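ABC transporter, substrate binding protein (Aeropyrum pernix, PDB 3EAF) probably captures a small solute outside the cell and passes it to a membrane ABC transporter for import, and holds a magnesium ion in the crystal. Local coordinates at residues V46-N51 against K302-V307; F134-F139 against L169-V174; L146-K151 against A161-A166; P343-A348 against D376-T381. One frame throughout, in Å; residues are numbered along the deposited sequence.

Interaction 1 of 4, residues V46-N51 against K302-V307; sequences VRVNIN and KAIESV
Ile-304 of helix 288-304 packs against Val-48 and Ile-50 of strand 47-56, setting a helix on the face of the mixed six-stranded sheet in one alpha/beta lobe of this periplasmic binding protein fold. The two strand residues are next but one to each other, so both point to the same face of the sheet, and the isoleucine spans them with its two branches. Its CG2 methyl meets the CG2 methyl of Val-48 at 3.8 Å, with the CB of the valine only a little farther off at 4.1 Å. The longer branch reaches the next position along the strand, where CD1 of Ile-304 lies 3.9 Å from CD1 of Ile-50. This division of labour follows from chi1 of -62°, which sets CG2 of Ile-304 anti to its backbone N and sends CG1 beside that N. Val-48 turns the methyl that lies beside its own backbone N toward the helix. In both pairs the side chains run at a slant to one another, and contact is made by methyl groups, with no hydrogen bond joining the two segments. Leu-320 of helix 317-326 and Ile-5 of the neighbouring strand 3-11 also touch Ile-304, while Leu-312 of helix 309-315 lies against Val-48, so the three aliphatic residues are buried. From Ile-304 to Val-307 the chain makes a type I beta turn, and Ser-306 OG donates to the carbonyl O of Lys-302 at 2.7 Å, tilted 28° from that carbonyl's plane.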
loop_
_atom_site.group_PDB
_atom_site.type_symbol
_atom_site.label_atom_id
_atom_site.label_comp_id
_atom_site.label_asym_id
_atom_site.label_seq_id
_atom_site.Cartn_x
_atom_site.Cartn_y
_atom_site.Cartn_z
ATOM N N VAL A 46 0.685 -31.467 -4.639
ATOM C CA VAL A 46 1.946 -31.304 -5.380
ATOM C C VAL A 46 2.727 -30.092 -4.848
ATOM O O VAL A 46 2.177 -28.992 -4.734
ATOM C CB VAL A 46 1.709 -31.162 -6.908
ATOM C CG1 VAL A 46 3.008 -30.849 -7.637
ATOM C CG2 VAL A 46 1.083 -32.428 -7.473
ATOM N N ARG A 47 4.002 -30.299 -4.516
ATOM C CA ARG A 47 4.837 -29.216 -4.020
ATOM C C ARG A 47 5.153 -28.219 -5.121
ATOM O O ARG A 47 5.463 -28.598 -6.258
ATOM C CB ARG A 47 6.139 -29.724 -3.390
ATOM C CG ARG A 47 6.969 -28.614 -2.749
ATOM C CD ARG A 47 8.002 -29.165 -1.808
ATOM N NE ARG A 47 8.677 -28.103 -1.062
ATOM C CZ ARG A 47 9.581 -28.318 -0.113
ATOM N NH1 ARG A 47 9.930 -29.559 0.209
ATOM N NH2 ARG A 47 10.141 -27.293 0.516
ATOM N N VAL A 48 5.059 -26.942 -4.761
ATOM C CA VAL A 48 5.377 -25.844 -5.663
ATOM C C VAL A 48 6.584 -25.082 -5.131
ATOM O O VAL A 48 6.645 -24.721 -3.946
ATOM C CB VAL A 48 4.167 -24.894 -5.876
ATOM C CG1 VAL A 48 4.522 -23.763 -6.858
ATOM C CG2 VAL A 48 2.973 -25.673 -6.399
ATOM N N ASN A 49 7.555 -24.889 -6.014
ATOM C CA ASN A 49 8.699 -24.034 -5.762
ATOM C C ASN A 49 8.538 -22.754 -6.558
ATOM O O ASN A 49 8.197 -22.789 -7.744
ATOM C CB ASN A 49 9.996 -24.735 -6.171
ATOM C CG ASN A 49 10.149 -26.091 -5.517
ATOM O OD1 ASN A 49 10.053 -27.123 -6.178
ATOM N ND2 ASN A 49 10.338 -26.098 -4.204
ATOM N N ILE A 50 8.773 -21.622 -5.902
ATOM C CA ILE A 50 8.715 -20.342 -6.593
ATOM C C ILE A 50 10.121 -19.860 -6.905
ATOM O O ILE A 50 10.924 -19.591 -5.993
ATOM C CB ILE A 50 7.931 -19.263 -5.801
ATOM C CG1 ILE A 50 6.474 -19.712 -5.581
ATOM C CG2 ILE A 50 7.978 -17.932 -6.545
ATOM C CD1 ILE A 50 5.599 -18.692 -4.887
ATOM N N ASN A 51 10.413 -19.779 -8.199
ATOM C CA ASN A 51 11.617 -19.124 -8.670
ATOM C C ASN A 51 11.245 -17.674 -8.922
ATOM O O ASN A 51 10.568 -17.362 -9.906
ATOM C CB ASN A 51 12.147 -19.796 -9.950
ATOM C CG ASN A 51 13.357 -19.073 -10.542
ATOM O OD1 ASN A 51 14.252 -18.624 -9.817
ATOM N ND2 ASN A 51 13.382 -18.956 -11.863
ATOM N N LYS A 302 -1.462 -18.268 -0.972
ATOM C CA LYS A 302 -2.825 -18.724 -0.689
ATOM C C LYS A 302 -3.575 -19.079 -1.977
ATOM O O LYS A 302 -4.315 -20.066 -2.009
ATOM C CB LYS A 302 -3.585 -17.694 0.162
ATOM C CG LYS A 302 -2.992 -17.483 1.567
ATOM C CD LYS A 302 -3.730 -18.254 2.667
ATOM C CE LYS A 302 -3.181 -17.892 4.034
ATOM N NZ LYS A 302 -4.031 -18.333 5.166
ATOM N N ALA A 303 -3.360 -18.297 -3.037
ATOM C CA ALA A 303 -3.941 -18.599 -4.353
ATOM C C ALA A 303 -3.453 -19.960 -4.878
ATOM O O ALA A 303 -4.252 -20.776 -5.318
ATOM C CB ALA A 303 -3.622 -17.490 -5.357
ATOM N N ILE A 304 -2.144 -20.191 -4.812
ATOM C CA ILE A 304 -1.535 -21.464 -5.227
ATOM C C ILE A 304 -2.076 -22.655 -4.427
ATOM O O ILE A 304 -2.355 -23.715 -4.992
ATOM C CB ILE A 304 0.017 -21.420 -5.131
ATOM C CG1 ILE A 304 0.572 -20.347 -6.070
ATOM C CG2 ILE A 304 0.626 -22.803 -5.448
ATOM C CD1 ILE A 304 1.986 -19.944 -5.766
ATOM N N GLU A 305 -2.227 -22.467 -3.121
ATOM C CA GLU A 305 -2.790 -23.496 -2.242
ATOM C C GLU A 305 -4.262 -23.790 -2.534
ATOM O O GLU A 305 -4.804 -24.783 -2.045
ATOM C CB GLU A 305 -2.613 -23.102 -0.776
ATOM C CG GLU A 305 -1.172 -23.100 -0.311
ATOM C CD GLU A 305 -0.981 -22.485 1.061
ATOM O OE1 GLU A 305 -1.827 -21.658 1.492
ATOM O OE2 GLU A 305 0.036 -22.815 1.709
ATOM N N SER A 306 -4.889 -22.925 -3.337
ATOM C CA SER A 306 -6.304 -23.023 -3.701
ATOM C C SER A 306 -6.544 -23.652 -5.075
ATOM O O SER A 306 -7.700 -23.839 -5.471
ATOM C CB SER A 306 -6.953 -21.633 -3.673
ATOM O OG SER A 306 -6.802 -21.022 -2.406
ATOM N N VAL A 307 -5.472 -23.956 -5.809
ATOM C CA VAL A 307 -5.604 -24.572 -7.136
ATOM C C VAL A 307 -5.043 -25.994 -7.188
ATOM O O VAL A 307 -4.242 -26.392 -6.334
ATOM C CB VAL A 307 -4.976 -23.708 -8.275
ATOM C CG1 VAL A 307 -5.616 -22.334 -8.326
ATOM C CG2 VAL A 307 -3.462 -23.592 -8.135
#

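Interaction 2 of 4, residues F134-F139 against L169-V174; sequences FLASEF and LGLQVV
The C-terminal end of helix 124-139 rests on the entrance to strand 171-178, an outermost strand of the seven-stranded sheet, and Ala-136 makes the contact with Leu-169 and Leu-171. Its single methyl carries the helix side: CB of Ala-136 comes to 3.3 Å from the carbonyl O of Leu-169, a snug van der Waals approach, and to 4.3 Å from CD2 of Leu-171. The leucine methyl is presented by an extended side chain. With chi2 at 172°, CD1 of Leu-171 continues the line of the chain away from CA, and the other methyl, CD2, is the one turned closest to the alanine. Between the two leucines stands Gly-170, whose CA is 6.7 Å from CA of Ala-136, the closest pair of alpha carbons in the contact; its phi is positive, and a beta carbon there would point at the helix. Strand 171-178 is the second strand of a beta-alpha-beta unit that starts with strand 142-148 and crosses over through helix 159-165; the two strands are parallel neighbours, and Gly-170 and Gln-172 bond to the backbone of Gly-142. Helix 124-139 precedes this unit in the chain and covers it, Leu-132 touching the same two leucines one turn before Ala-136. Leu-171 also packs on Leu-144 and on Tyr-202 of the next strand but one. On the helix itself, the backbone N of Phe-139 bonds to the carbonyl O of Leu-135 at 2.9 Å, and the CG of Glu-138 sits over the centre of the Phe-139 ring, 3.6 Å above its plane.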
loop_
_atom_site.group_PDB
_atom_site.type_symbol
_atom_site.label_atom_id
_atom_site.label_comp_id
_atom_site.label_asym_id
_atom_site.label_seq_id
_atom_site.Cartn_x
_atom_site.Cartn_y
_atom_site.Cartn_z
ATOM N N PHE A 134 -12.363 9.339 10.153
ATOM C CA PHE A 134 -11.766 9.283 11.491
ATOM C C PHE A 134 -11.512 10.694 12.032
ATOM O O PHE A 134 -11.902 11.008 13.163
ATOM C CB PHE A 134 -10.458 8.470 11.521
ATOM C CG PHE A 134 -9.591 8.789 12.714
ATOM C CD1 PHE A 134 -9.833 8.187 13.948
ATOM C CD2 PHE A 134 -8.581 9.743 12.620
ATOM C CE1 PHE A 134 -9.060 8.509 15.060
ATOM C CE2 PHE A 134 -7.809 10.077 13.728
ATOM C CZ PHE A 134 -8.042 9.457 14.947
ATOM N N LEU A 135 -10.856 11.530 11.225
ATOM C CA LEU A 135 -10.549 12.913 11.609
ATOM C C LEU A 135 -11.807 13.715 11.917
ATOM O O LEU A 135 -11.869 14.416 12.928
ATOM C CB LEU A 135 -9.753 13.620 10.505
ATOM C CG LEU A 135 -8.280 14.019 10.689
ATOM C CD1 LEU A 135 -7.465 12.993 11.442
ATOM C CD2 LEU A 135 -7.656 14.316 9.332
ATOM N N ALA A 136 -12.802 13.609 11.037
ATOM C CA ALA A 136 -14.045 14.373 11.165
ATOM C C ALA A 136 -14.846 13.973 12.406
ATOM O O ALA A 136 -15.416 14.827 13.080
ATOM C CB ALA A 136 -14.893 14.224 9.906
ATOM N N SER A 137 -14.867 12.679 12.711
ATOM C CA SER A 137 -15.629 12.161 13.845
ATOM C C SER A 137 -14.927 12.409 15.176
ATOM O O SER A 137 -15.573 12.672 16.190
ATOM C CB SER A 137 -15.902 10.671 13.665
ATOM O OG SER A 137 -16.733 10.464 12.534
ATOM N N GLU A 138 -13.604 12.326 15.160
ATOM C CA GLU A 138 -12.807 12.489 16.363
ATOM C C GLU A 138 -12.609 13.961 16.731
ATOM O O GLU A 138 -12.647 14.317 17.910
ATOM C CB GLU A 138 -11.459 11.766 16.190
ATOM C CG GLU A 138 -10.559 11.747 17.425
ATOM C CD GLU A 138 -11.084 10.880 18.560
ATOM O OE1 GLU A 138 -11.981 10.031 18.343
ATOM O OE2 GLU A 138 -10.579 11.056 19.688
ATOM N N PHE A 139 -12.418 14.819 15.730
ATOM C CA PHE A 139 -12.024 16.207 15.988
ATOM C C PHE A 139 -13.016 17.254 15.482
ATOM O O PHE A 139 -12.858 18.451 15.755
ATOM C CB PHE A 139 -10.612 16.483 15.433
ATOM C CG PHE A 139 -9.551 15.583 16.003
ATOM C CD1 PHE A 139 -9.137 15.725 17.324
ATOM C CD2 PHE A 139 -8.966 14.592 15.218
ATOM C CE1 PHE A 139 -8.156 14.889 17.859
ATOM C CE2 PHE A 139 -7.989 13.754 15.734
ATOM C CZ PHE A 139 -7.578 13.903 17.059
ATOM N N LEU A 169 -18.610 14.333 4.403
ATOM C CA LEU A 169 -17.843 13.996 5.603
ATOM C C LEU A 169 -17.744 15.183 6.564
ATOM O O LEU A 169 -17.172 15.062 7.644
ATOM C CB LEU A 169 -16.436 13.512 5.233
ATOM C CG LEU A 169 -16.218 12.264 4.372
ATOM C CD1 LEU A 169 -14.750 12.131 3.999
ATOM C CD2 LEU A 169 -16.719 10.996 5.060
ATOM N N GLY A 170 -18.297 16.324 6.162
ATOM C CA GLY A 170 -18.209 17.547 6.948
ATOM C C GLY A 170 -16.868 18.257 6.818
ATOM O O GLY A 170 -16.457 19.001 7.714
ATOM N N LEU A 171 -16.187 18.033 5.698
ATOM C CA LEU A 171 -14.887 18.644 5.460
ATOM C C LEU A 171 -14.926 19.584 4.259
ATOM O O LEU A 171 -15.374 19.204 3.175
ATOM C CB LEU A 171 -13.804 17.567 5.280
ATOM C CG LEU A 171 -13.542 16.611 6.452
ATOM C CD1 LEU A 171 -12.594 15.485 6.048
ATOM C CD2 LEU A 171 -13.010 17.339 7.673
ATOM N N GLN A 172 -14.468 20.813 4.472
ATOM C CA GLN A 172 -14.362 21.807 3.408
ATOM C C GLN A 172 -12.937 21.816 2.887
ATOM O O GLN A 172 -12.008 22.175 3.614
ATOM C CB GLN A 172 -14.786 23.201 3.916
ATOM C CG GLN A 172 -14.160 24.410 3.180
ATOM C CD GLN A 172 -14.778 24.740 1.812
ATOM O OE1 GLN A 172 -15.805 24.182 1.405
ATOM N NE2 GLN A 172 -14.139 25.670 1.099
ATOM N N VAL A 173 -12.766 21.405 1.632
ATOM C CA VAL A 173 -11.451 21.436 0.983
ATOM C C VAL A 173 -11.109 22.886 0.648
ATOM O O VAL A 173 -11.811 23.527 -0.143
ATOM C CB VAL A 173 -11.416 20.554 -0.298
ATOM C CG1 VAL A 173 -10.123 20.765 -1.082
ATOM C CG2 VAL A 173 -11.604 19.077 0.056
ATOM N N VAL A 174 -10.032 23.391 1.249
ATOM C CA VAL A 174 -9.646 24.804 1.113
ATOM C C VAL A 174 -8.616 25.072 0.015
ATOM O O VAL A 174 -8.391 26.223 -0.360
ATOM C CB VAL A 174 -9.135 25.423 2.453
ATOM C CG1 VAL A 174 -10.261 25.510 3.469
ATOM C CG2 VAL A 174 -7.925 24.652 3.012
#

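Interaction 3 of 4, residues L146-K151 against A161-A166; sequences LAYDSK and AIKKAA
Lys-163 lays its aliphatic chain across Leu-146 on its way to an acidic partner. CB leaves helix 159-165 at a slant to the strand, and chi1 of -72° carries CG anti to the carbonyl carbon. CG then comes to 4.0 Å from CD1 of Leu-146; CD is the more distant link; and CE returns to that same CD1 at 3.8 Å. The extended chain thus meets one leucine methyl at two of its carbons. At the tip, NZ forms a salt bridge with Asp-176 of the adjacent strand. The hydroxyl of Tyr-148 hydrogen-bonds to OD2 of that same aspartate, which explains why Tyr-148 OH and Lys-163 NZ end up as near as 4.4 Å without bonding to each other: they share an anion. The other methyl of Leu-146, CD2, meets CG2 of Ile-162 at 3.8 Å, the two side chains lying alongside one another, pointing opposite ways. The leucine is thus shared, CD1 lying against the lysine chain and CD2 against the isoleucine. Helix 159-165 runs antiparallel to strand 142-148 (173° between the short axes, 11.9 Å apart), as is usual for the connecting helix of a beta-alpha-beta crossover. Ile-162 is wedged between this sheet and helix 124-139, touching Trp-204 of strand 202-205 as well as Ala-128 and Leu-132.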
loop_
_atom_site.group_PDB
_atom_site.type_symbol
_atom_site.label_atom_id
_atom_site.label_comp_id
_atom_site.label_asym_id
_atom_site.label_seq_id
_atom_site.Cartn_x
_atom_site.Cartn_y
_atom_site.Cartn_z
ATOM N N LEU A 146 -5.089 19.826 0.853
ATOM C CA LEU A 146 -4.578 18.615 0.195
ATOM C C LEU A 146 -3.184 18.868 -0.375
ATOM O O LEU A 146 -3.018 19.675 -1.295
ATOM C CB LEU A 146 -5.526 18.160 -0.932
ATOM C CG LEU A 146 -7.018 17.984 -0.609
ATOM C CD1 LEU A 146 -7.838 17.752 -1.888
ATOM C CD2 LEU A 146 -7.249 16.863 0.403
ATOM N N ALA A 147 -2.186 18.188 0.183
ATOM C CA ALA A 147 -0.810 18.319 -0.289
ATOM C C ALA A 147 -0.386 17.041 -1.012
ATOM O O ALA A 147 -0.412 15.960 -0.438
ATOM C CB ALA A 147 0.127 18.622 0.873
ATOM N N TYR A 148 -0.014 17.170 -2.279
ATOM C CA TYR A 148 0.370 16.014 -3.095
ATOM C C TYR A 148 1.099 16.480 -4.347
ATOM O O TYR A 148 0.964 17.645 -4.744
ATOM C CB TYR A 148 -0.873 15.196 -3.487
ATOM C CG TYR A 148 -1.840 15.977 -4.353
ATOM C CD1 TYR A 148 -1.822 15.839 -5.740
ATOM C CD2 TYR A 148 -2.744 16.884 -3.791
ATOM C CE1 TYR A 148 -2.689 16.569 -6.546
ATOM C CE2 TYR A 148 -3.624 17.616 -4.591
ATOM C CZ TYR A 148 -3.587 17.450 -5.966
ATOM O OH TYR A 148 -4.446 18.158 -6.773
ATOM N N ASP A 149 1.849 15.569 -4.972
ATOM C CA ASP A 149 2.557 15.852 -6.224
ATOM C C ASP A 149 1.619 15.702 -7.421
ATOM O O ASP A 149 1.235 14.593 -7.796
ATOM C CB ASP A 149 3.784 14.931 -6.366
ATOM C CG ASP A 149 4.745 15.368 -7.481
ATOM O OD1 ASP A 149 4.313 16.021 -8.460
ATOM O OD2 ASP A 149 5.950 15.047 -7.370
ATOM N N SER A 150 1.266 16.832 -8.031
ATOM C CA SER A 150 0.341 16.858 -9.160
ATOM C C SER A 150 0.819 16.089 -10.389
ATOM O O SER A 150 0.020 15.814 -11.287
ATOM C CB SER A 150 0.022 18.308 -9.555
ATOM O OG SER A 150 1.192 18.993 -9.978
ATOM N N LYS A 151 2.100 15.729 -10.418
ATOM C CA LYS A 151 2.725 15.081 -11.583
ATOM C C LYS A 151 2.840 13.558 -11.465
ATOM O O LYS A 151 3.170 12.869 -12.443
ATOM C CB LYS A 151 4.115 15.672 -11.823
ATOM C CG LYS A 151 4.098 17.155 -12.142
ATOM C CD LYS A 151 5.503 17.700 -12.363
ATOM C CE LYS A 151 5.544 19.203 -12.107
ATOM N NZ LYS A 151 6.777 19.818 -12.671
ATOM N N ALA A 161 -11.596 11.563 -5.476
ATOM C CA ALA A 161 -12.564 10.931 -4.579
ATOM C C ALA A 161 -12.653 11.654 -3.235
ATOM O O ALA A 161 -13.738 11.759 -2.656
ATOM C CB ALA A 161 -12.234 9.446 -4.375
ATOM N N ILE A 162 -11.516 12.147 -2.745
ATOM C CA ILE A 162 -11.496 12.973 -1.542
ATOM C C ILE A 162 -12.347 14.235 -1.725
ATOM O O ILE A 162 -13.154 14.564 -0.855
ATOM C CB ILE A 162 -10.064 13.362 -1.114
ATOM C CG1 ILE A 162 -9.309 12.144 -0.561
ATOM C CG2 ILE A 162 -10.104 14.457 -0.047
ATOM C CD1 ILE A 162 -7.807 12.374 -0.435
ATOM N N LYS A 163 -12.168 14.928 -2.850
ATOM C CA LYS A 163 -12.938 16.148 -3.139
ATOM C C LYS A 163 -14.442 15.881 -3.243
ATOM O O LYS A 163 -15.253 16.673 -2.754
ATOM C CB LYS A 163 -12.421 16.851 -4.401
ATOM C CG LYS A 163 -11.070 17.544 -4.221
ATOM C CD LYS A 163 -10.511 18.028 -5.552
ATOM C CE LYS A 163 -9.108 18.568 -5.386
ATOM N NZ LYS A 163 -8.635 19.346 -6.564
ATOM N N LYS A 164 -14.809 14.761 -3.858
ATOM C CA LYS A 164 -16.219 14.403 -4.024
ATOM C C LYS A 164 -16.866 14.004 -2.696
ATOM O O LYS A 164 -17.987 14.426 -2.402
ATOM C CB LYS A 164 -16.384 13.294 -5.074
ATOM C CG LYS A 164 -17.837 12.975 -5.447
ATOM C CD LYS A 164 -17.903 12.172 -6.746
ATOM C CE LYS A 164 -19.331 11.720 -7.071
ATOM N NZ LYS A 164 -20.290 12.853 -7.082
ATOM N N ALA A 165 -16.149 13.213 -1.900
ATOM C CA ALA A 165 -16.654 12.709 -0.621
ATOM C C ALA A 165 -16.614 13.749 0.496
ATOM O O ALA A 165 -17.401 13.671 1.440
ATOM C CB ALA A 165 -15.871 11.474 -0.197
ATOM N N ALA A 166 -15.696 14.709 0.387
ATOM C CA ALA A 166 -15.413 15.652 1.473
ATOM C C ALA A 166 -16.643 16.371 2.072
ATOM O O ALA A 166 -16.789 16.386 3.295
ATOM C CB ALA A 166 -14.323 16.664 1.064
#

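Interaction 4 of 4, residues P343-A348 against D376-T381; sequences PGFHLA and DCARYT
The ring of Phe-345 carries the guanidinium of Arg-379 flat on one face, the two planes only 9° apart and their centres 3.9 Å from each other. NH2 of Arg-379 hovers over the middle of the ring, 3.6 Å above its plane, while NH1 lies out toward the rim at 3.7 Å from CZ of Phe-345. This is a stacked cation-pi pair. At the edge of the guanidinium, nearly in its plane, sits the carboxylate of Asp-376: NH1 of Arg-379 reaches OD2 of Asp-376 at 3.0 Å, on its syn lone pair. That salt bridge probably helps to fix the rotation of the guanidinium over the ring. Asp-376 is also the N-cap of helix 377-382, its OD1 taking a weak bond from the backbone N of Arg-379. Ala-378 adds an apolar touch, its CB meeting CZ of Phe-345 obliquely at 3.7 Å. The phenyl group is brought to the helix by chi1 of -162°, which sets CG opposite the backbone N. The contact links the loop 343-348, whose His-346 bonds to the magnesium ligand Glu-325 and to the carbonyl of Asn-117, with a helix packed on helices 124-139 and 159-165. Putting a methionine at Arg-379 would probably leave the Asp-376 carboxylate without its charged mate and the ring face without a flat, cationic cover. Because the stack uses the face of the guanidinium and the salt bridge its edge, one arginine can serve both partners at once, and the nearby carboxylate would be expected to temper its positive charge over the ring.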
loop_
_atom_site.group_PDB
_atom_site.type_symbol
_atom_site.label_atom_id
_atom_site.label_comp_id
_atom_site.label_asym_id
_atom_site.label_seq_id
_atom_site.Cartn_x
_atom_site.Cartn_y
_atom_site.Cartn_z
ATOM N N PRO A 343 -15.454 -10.644 -9.060
ATOM C CA PRO A 343 -15.126 -10.502 -10.483
ATOM C C PRO A 343 -15.628 -9.151 -10.999
ATOM O O PRO A 343 -16.775 -8.794 -10.757
ATOM C CB PRO A 343 -15.889 -11.659 -11.139
ATOM C CG PRO A 343 -16.053 -12.673 -10.046
ATOM C CD PRO A 343 -16.249 -11.859 -8.796
ATOM N N GLY A 344 -14.756 -8.392 -11.656
ATOM C CA GLY A 344 -15.096 -7.039 -12.126
ATOM C C GLY A 344 -14.869 -5.917 -11.119
ATOM O O GLY A 344 -14.916 -4.744 -11.482
ATOM N N PHE A 345 -14.629 -6.264 -9.853
ATOM C CA PHE A 345 -14.450 -5.268 -8.792
ATOM C C PHE A 345 -13.642 -5.858 -7.632
ATOM O O PHE A 345 -14.213 -6.322 -6.644
ATOM C CB PHE A 345 -15.820 -4.771 -8.309
ATOM C CG PHE A 345 -15.774 -3.468 -7.539
ATOM C CD1 PHE A 345 -15.482 -2.268 -8.184
ATOM C CD2 PHE A 345 -16.046 -3.441 -6.179
ATOM C CE1 PHE A 345 -15.456 -1.066 -7.477
ATOM C CE2 PHE A 345 -16.018 -2.243 -5.465
ATOM C CZ PHE A 345 -15.725 -1.057 -6.119
ATOM N N HIS A 346 -12.315 -5.842 -7.756
ATOM C CA HIS A 346 -11.433 -6.523 -6.788
ATOM C C HIS A 346 -11.167 -5.748 -5.500
ATOM O O HIS A 346 -10.013 -5.645 -5.067
ATOM C CB HIS A 346 -10.090 -6.899 -7.434
ATOM C CG HIS A 346 -10.201 -7.896 -8.544
ATOM N ND1 HIS A 346 -9.234 -8.033 -9.516
ATOM C CD2 HIS A 346 -11.152 -8.816 -8.828
ATOM C CE1 HIS A 346 -9.593 -8.984 -10.361
ATOM N NE2 HIS A 346 -10.755 -9.474 -9.966
ATOM N N LEU A 347 -12.222 -5.226 -4.874
ATOM C CA LEU A 347 -12.084 -4.520 -3.589
ATOM C C LEU A 347 -11.992 -5.505 -2.424
ATOM O O LEU A 347 -12.978 -6.156 -2.074
ATOM C CB LEU A 347 -13.226 -3.515 -3.369
ATOM C CG LEU A 347 -13.139 -2.619 -2.123
ATOM C CD1 LEU A 347 -11.885 -1.731 -2.154
ATOM C CD2 LEU A 347 -14.399 -1.765 -1.943
ATOM N N ALA A 348 -10.809 -5.593 -1.815
ATOM C CA ALA A 348 -10.519 -6.644 -0.829
ATOM C C ALA A 348 -11.325 -6.491 0.457
ATOM O O ALA A 348 -11.846 -7.474 0.992
ATOM C CB ALA A 348 -9.017 -6.695 -0.527
ATOM N N ASP A 376 -19.135 5.921 -2.086
ATOM C CA ASP A 376 -18.500 4.987 -3.006
ATOM C C ASP A 376 -17.160 5.539 -3.497
ATOM O O ASP A 376 -17.002 5.887 -4.673
ATOM C CB ASP A 376 -19.432 4.660 -4.170
ATOM C CG ASP A 376 -19.119 3.316 -4.812
ATOM O OD1 ASP A 376 -18.029 2.750 -4.576
ATOM O OD2 ASP A 376 -19.974 2.823 -5.567
ATOM N N CYS A 377 -16.209 5.617 -2.568
ATOM C CA CYS A 377 -14.870 6.152 -2.817
ATOM C C CYS A 377 -14.208 5.535 -4.048
ATOM O O CYS A 377 -13.659 6.249 -4.894
ATOM C CB CYS A 377 -13.976 5.912 -1.599
ATOM S SG CYS A 377 -14.838 5.918 -0.013
ATOM N N ALA A 378 -14.267 4.208 -4.132
ATOM C CA ALA A 378 -13.644 3.450 -5.210
ATOM C C ALA A 378 -14.183 3.861 -6.570
ATOM O O ALA A 378 -13.418 4.248 -7.452
ATOM C CB ALA A 378 -13.844 1.959 -4.992
ATOM N N ARG A 379 -15.504 3.786 -6.733
ATOM C CA ARG A 379 -16.110 4.097 -8.022
ATOM C C ARG A 379 -15.964 5.564 -8.436
ATOM O O ARG A 379 -15.915 5.854 -9.629
ATOM C CB ARG A 379 -17.557 3.610 -8.089
ATOM C CG ARG A 379 -17.633 2.086 -8.174
ATOM C CD ARG A 379 -19.034 1.579 -8.482
ATOM N NE ARG A 379 -19.087 0.118 -8.452
ATOM C CZ ARG A 379 -19.207 -0.608 -7.345
ATOM N NH1 ARG A 379 -19.289 -0.020 -6.157
ATOM N NH2 ARG A 379 -19.239 -1.932 -7.429
ATOM N N TYR A 380 -15.843 6.470 -7.462
ATOM C CA TYR A 380 -15.558 7.883 -7.757
ATOM C C TYR A 380 -14.277 7.993 -8.571
ATOM O O TYR A 380 -14.227 8.709 -9.573
ATOM C CB TYR A 380 -15.406 8.722 -6.481
ATOM C CG TYR A 380 -16.642 8.847 -5.605
ATOM C CD1 TYR A 380 -17.913 8.508 -6.076
ATOM C CD2 TYR A 380 -16.535 9.341 -4.307
ATOM C CE1 TYR A 380 -19.046 8.628 -5.258
ATOM C CE2 TYR A 380 -17.651 9.473 -3.494
ATOM C CZ TYR A 380 -18.903 9.117 -3.977
ATOM O OH TYR A 380 -20.009 9.255 -3.161
ATOM N N THR A 381 -13.247 7.269 -8.137
ATOM C CA THR A 381 -11.946 7.305 -8.788
ATOM C C THR A 381 -11.978 6.584 -10.140
ATOM O O THR A 381 -11.403 7.069 -11.115
ATOM C CB THR A 381 -10.847 6.725 -7.870
ATOM O OG1 THR A 381 -10.843 7.444 -6.632
ATOM C CG2 THR A 381 -9.466 6.843 -8.519
#

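Overall arrangement
Interactions 2 and 3 belong to one sheet and touch directly: Leu-171 N lies 3.0 Å from Ala-166 O, probably a hydrogen bond, and Val-173 CG1 packs on Leu-146 CD1 at 3.9 Å. Interaction 3 in turn meets interaction 4, where Ala-161 CB is 3.3 Å from Thr-381 OG1 and Lys-164 covers Tyr-380. Interaction 1 stands apart in the other lobe, its centre about 45 Å from that of interaction 2 and about 28 Å from that of interaction 4, which lies between the two. Interaction 4 is also near the metal: the Phe-345 side chain is about 10 Å from the magnesium ion held by Glu-325, Asp-340 and Tyr-341.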